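Long-range contact in SusD/RagB family nutrient-binding outer membrane lipoprotein (Bacteroides vulgatus, PDB 4F7A), which probably binds glycans, perhaps mucin O-glycans, at the outer membrane as a SusD-like lipoprotein with a TPR-like helical fold: residues Q50-S58 against F68-L77. Numbering follows the deposited sequence.
Sequences QNLNHDMFS and FSDKNTVYAL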
loop_
_atom_site.group_PDB
_atom_site.type_symbol
_atom_site.label_atom_id
_atom_site.label_comp_id
_atom_site.label_asym_id
_atom_site.label_seq_id
_atom_site.Cartn_x
_atom_site.Cartn_y
_atom_site.Cartn_z
ATOM N N GLN A 50 9.743 -3.075 -3.202
ATOM C CA GLN A 50 8.335 -3.161 -3.501
ATOM C C GLN A 50 7.950 -3.674 -4.889
ATOM O O GLN A 50 6.945 -4.384 -5.016
ATOM C CB GLN A 50 7.764 -1.760 -3.247
ATOM C CG GLN A 50 6.492 -1.429 -3.861
ATOM C CD GLN A 50 5.783 -0.256 -3.179
ATOM O OE1 GLN A 50 6.330 0.460 -2.307
ATOM N NE2 GLN A 50 4.570 -0.050 -3.599
ATOM N N ASN A 51 8.669 -3.285 -5.942
ATOM C CA ASN A 51 8.145 -3.529 -7.287
ATOM C C ASN A 51 8.086 -5.002 -7.658
ATOM O O ASN A 51 7.107 -5.453 -8.276
ATOM C CB ASN A 51 8.913 -2.755 -8.361
ATOM C CG ASN A 51 8.148 -2.662 -9.662
ATOM O OD1 ASN A 51 8.663 -3.049 -10.707
ATOM N ND2 ASN A 51 6.886 -2.144 -9.609
ATOM N N LEU A 52 9.103 -5.761 -7.259
ATOM C CA LEU A 52 9.114 -7.199 -7.534
ATOM C C LEU A 52 8.410 -8.060 -6.469
ATOM O O LEU A 52 8.413 -9.296 -6.558
ATOM C CB LEU A 52 10.525 -7.691 -7.756
ATOM C CG LEU A 52 11.217 -7.244 -9.036
ATOM C CD1 LEU A 52 12.711 -7.530 -8.924
ATOM C CD2 LEU A 52 10.627 -7.927 -10.291
ATOM N N ASN A 53 7.820 -7.415 -5.467
ATOM C CA ASN A 53 7.005 -8.091 -4.470
ATOM C C ASN A 53 5.561 -7.545 -4.502
ATOM O O ASN A 53 4.742 -7.951 -5.319
ATOM C CB ASN A 53 7.653 -7.910 -3.089
ATOM C CG ASN A 53 9.006 -8.533 -3.012
ATOM O OD1 ASN A 53 9.129 -9.760 -2.948
ATOM N ND2 ASN A 53 10.029 -7.710 -2.998
ATOM N N HIS A 54 5.283 -6.571 -3.659
ATOM C CA HIS A 54 3.924 -6.077 -3.457
ATOM C C HIS A 54 3.247 -5.616 -4.737
ATOM O O HIS A 54 2.065 -5.830 -4.906
ATOM C CB HIS A 54 3.935 -4.907 -2.474
ATOM C CG HIS A 54 4.750 -5.166 -1.250
ATOM N ND1 HIS A 54 6.117 -5.350 -1.293
ATOM C CD2 HIS A 54 4.405 -5.209 0.060
ATOM C CE1 HIS A 54 6.572 -5.531 -0.063
ATOM N NE2 HIS A 54 5.551 -5.456 0.775
ATOM N N ASP A 55 3.980 -4.929 -5.598
ATOM C CA ASP A 55 3.385 -4.340 -6.802
ATOM C C ASP A 55 2.924 -5.426 -7.768
ATOM O O ASP A 55 1.984 -5.213 -8.536
ATOM C CB ASP A 55 4.383 -3.414 -7.504
ATOM C CG ASP A 55 4.532 -2.049 -6.816
ATOM O OD1 ASP A 55 3.802 -1.765 -5.832
ATOM O OD2 ASP A 55 5.387 -1.261 -7.274
HETATM N N MSE A 56 3.609 -6.567 -7.744
HETATM C CA MSE A 56 3.196 -7.701 -8.542
HETATM C C MSE A 56 2.082 -8.477 -7.835
HETATM O O MSE A 56 1.057 -8.818 -8.457
HETATM C CB MSE A 56 4.381 -8.623 -8.835
HETATM C CG MSE A 56 3.931 -9.868 -9.585
HETATM SE SE MSE A 56 5.373 -10.987 -10.191
HETATM C CE MSE A 56 6.275 -11.184 -8.586
ATOM N N PHE A 57 2.257 -8.755 -6.537
ATOM C CA PHE A 57 1.278 -9.553 -5.821
ATOM C C PHE A 57 -0.062 -8.851 -5.703
ATOM O O PHE A 57 -1.112 -9.507 -5.701
ATOM C CB PHE A 57 1.801 -10.014 -4.461
ATOM C CG PHE A 57 3.040 -10.900 -4.548
ATOM C CD1 PHE A 57 3.106 -11.951 -5.448
ATOM C CD2 PHE A 57 4.128 -10.668 -3.729
ATOM C CE1 PHE A 57 4.234 -12.739 -5.518
ATOM C CE2 PHE A 57 5.259 -11.473 -3.786
ATOM C CZ PHE A 57 5.310 -12.498 -4.677
ATOM N N SER A 58 -0.034 -7.522 -5.696
ATOM C CA SER A 58 -1.263 -6.737 -5.771
ATOM C C SER A 58 -2.107 -6.928 -7.053
ATOM O O SER A 58 -3.310 -6.578 -7.074
ATOM C CB SER A 58 -0.923 -5.249 -5.653
ATOM O OG SER A 58 -0.331 -4.750 -6.843
ATOM N N PHE A 68 13.363 -13.514 -14.629
ATOM C CA PHE A 68 12.695 -13.430 -13.328
ATOM C C PHE A 68 11.514 -14.379 -13.150
ATOM O O PHE A 68 10.972 -14.470 -12.040
ATOM C CB PHE A 68 12.190 -11.995 -13.085
ATOM C CG PHE A 68 13.297 -10.950 -13.002
ATOM C CD1 PHE A 68 14.621 -11.294 -12.698
ATOM C CD2 PHE A 68 13.001 -9.608 -13.200
ATOM C CE1 PHE A 68 15.614 -10.312 -12.607
ATOM C CE2 PHE A 68 13.990 -8.630 -13.100
ATOM C CZ PHE A 68 15.288 -8.973 -12.799
ATOM N N SER A 69 11.127 -15.087 -14.211
ATOM C CA SER A 69 9.846 -15.799 -14.226
ATOM C C SER A 69 9.920 -17.178 -13.576
ATOM O O SER A 69 8.955 -17.954 -13.634
ATOM C CB SER A 69 9.309 -15.900 -15.653
ATOM O OG SER A 69 8.883 -14.641 -16.115
ATOM N N ASP A 70 11.071 -17.495 -12.989
ATOM C CA ASP A 70 11.224 -18.713 -12.194
ATOM C C ASP A 70 11.375 -18.354 -10.704
ATOM O O ASP A 70 11.702 -19.197 -9.868
ATOM C CB ASP A 70 12.399 -19.578 -12.689
ATOM C CG ASP A 70 13.744 -18.854 -12.677
ATOM O OD1 ASP A 70 13.820 -17.657 -12.341
ATOM O OD2 ASP A 70 14.737 -19.506 -13.019
ATOM N N LYS A 71 11.077 -17.108 -10.384
ATOM C CA LYS A 71 11.190 -16.625 -9.010
ATOM C C LYS A 71 9.829 -16.216 -8.414
ATOM O O LYS A 71 8.920 -17.063 -8.330
ATOM C CB LYS A 71 12.262 -15.527 -8.950
ATOM C CG LYS A 71 13.654 -16.025 -9.426
ATOM C CD LYS A 71 14.695 -14.904 -9.485
ATOM C CE LYS A 71 16.053 -15.441 -9.895
ATOM N NZ LYS A 71 16.053 -16.021 -11.255
ATOM N N ASN A 72 9.675 -14.959 -7.990
ATOM C CA ASN A 72 8.521 -14.545 -7.196
ATOM C C ASN A 72 7.197 -14.802 -7.905
ATOM O O ASN A 72 6.220 -15.172 -7.260
ATOM C CB ASN A 72 8.610 -13.065 -6.804
ATOM C CG ASN A 72 9.454 -12.828 -5.569
ATOM O OD1 ASN A 72 10.181 -13.710 -5.137
ATOM N ND2 ASN A 72 9.368 -11.609 -4.998
ATOM N N THR A 73 7.168 -14.585 -9.222
ATOM C CA THR A 73 5.931 -14.717 -9.967
ATOM C C THR A 73 5.310 -16.113 -9.836
ATOM O O THR A 73 4.079 -16.239 -9.833
ATOM C CB THR A 73 6.105 -14.291 -11.457
ATOM O OG1 THR A 73 4.811 -14.161 -12.067
ATOM C CG2 THR A 73 6.986 -15.279 -12.258
ATOM N N VAL A 74 6.149 -17.142 -9.725
ATOM C CA VAL A 74 5.678 -18.540 -9.537
ATOM C C VAL A 74 5.819 -18.982 -8.085
ATOM O O VAL A 74 5.842 -20.180 -7.769
ATOM C CB VAL A 74 6.386 -19.542 -10.473
ATOM C CG1 VAL A 74 5.981 -19.332 -11.919
ATOM C CG2 VAL A 74 7.970 -19.503 -10.303
ATOM N N TYR A 75 5.860 -18.010 -7.181
ATOM C CA TYR A 75 5.935 -18.277 -5.749
ATOM C C TYR A 75 7.205 -19.035 -5.326
ATOM O O TYR A 75 7.206 -19.666 -4.268
ATOM C CB TYR A 75 4.697 -19.020 -5.214
ATOM C CG TYR A 75 3.380 -18.262 -5.176
ATOM C CD1 TYR A 75 3.315 -16.862 -5.206
ATOM C CD2 TYR A 75 2.194 -18.956 -5.063
ATOM C CE1 TYR A 75 2.098 -16.198 -5.128
ATOM C CE2 TYR A 75 0.972 -18.297 -4.996
ATOM C CZ TYR A 75 0.929 -16.932 -5.029
ATOM O OH TYR A 75 -0.294 -16.323 -4.953
ATOM N N ALA A 76 8.260 -18.988 -6.143
ATOM C CA ALA A 76 9.587 -19.469 -5.726
ATOM C C ALA A 76 10.303 -18.227 -5.202
ATOM O O ALA A 76 11.034 -17.555 -5.914
ATOM C CB ALA A 76 10.334 -20.108 -6.897
ATOM N N LEU A 77 10.019 -17.878 -3.958
ATOM C CA LEU A 77 10.350 -16.550 -3.489
ATOM C C LEU A 77 11.867 -16.373 -3.406
ATOM O O LEU A 77 12.567 -17.215 -2.868
ATOM C CB LEU A 77 9.706 -16.271 -2.133
ATOM C CG LEU A 77 8.174 -16.297 -2.074
ATOM C CD1 LEU A 77 7.693 -15.889 -0.717
ATOM C CD2 LEU A 77 7.547 -15.351 -3.119
#
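The amide nitrogen of Asn72 reaches into the break between helices 44-51 and 54-57, where ND2 donates a hydrogen bond to Leu52 O at 2.9 Å, approaching from above the carbonyl plane with an N-H...O angle of 152°. Asn53 OD1 lies 2.8 Å from the same ND2, the two amide planes turned 54° apart, while Asn53 ND2 is spent on Trp81 O. Asparagine suits position 72 because its OD1 also accepts, from Glu78 N. Replaced by alanine, this position would probably leave Leu52 O without its donor and Glu78 N without its side-chain acceptor. The loop from strand 61-62 to helix 79-82 packs here against two short consecutive helices of the SusD-like fold, which is largely helical and TPR-like. Beside the amide, the long, flexible selenomethionine Met56 extends toward the loop (chi1 176°) and bends at chi3, bringing CE to 3.5 Å from Asn72 CB and SE to 3.6 Å from Thr73 CB. Thr73 adds a hydroxyl, whose OG1 accepts from Gly301 N and is hydrogen-bonded to His62 NE2. The weakly positive C-H edge of Phe57 suits Asn72 O, in the ring plane 3.6 Å from CE1, while the ring offers apolar surface to Leu77 CD2 and the edge of Tyr75. At Phe68, ahead of Asn72 in the loop, CD2 meets a compact apolar partner, the Leu52 methyl CD2, at 4.1 Å.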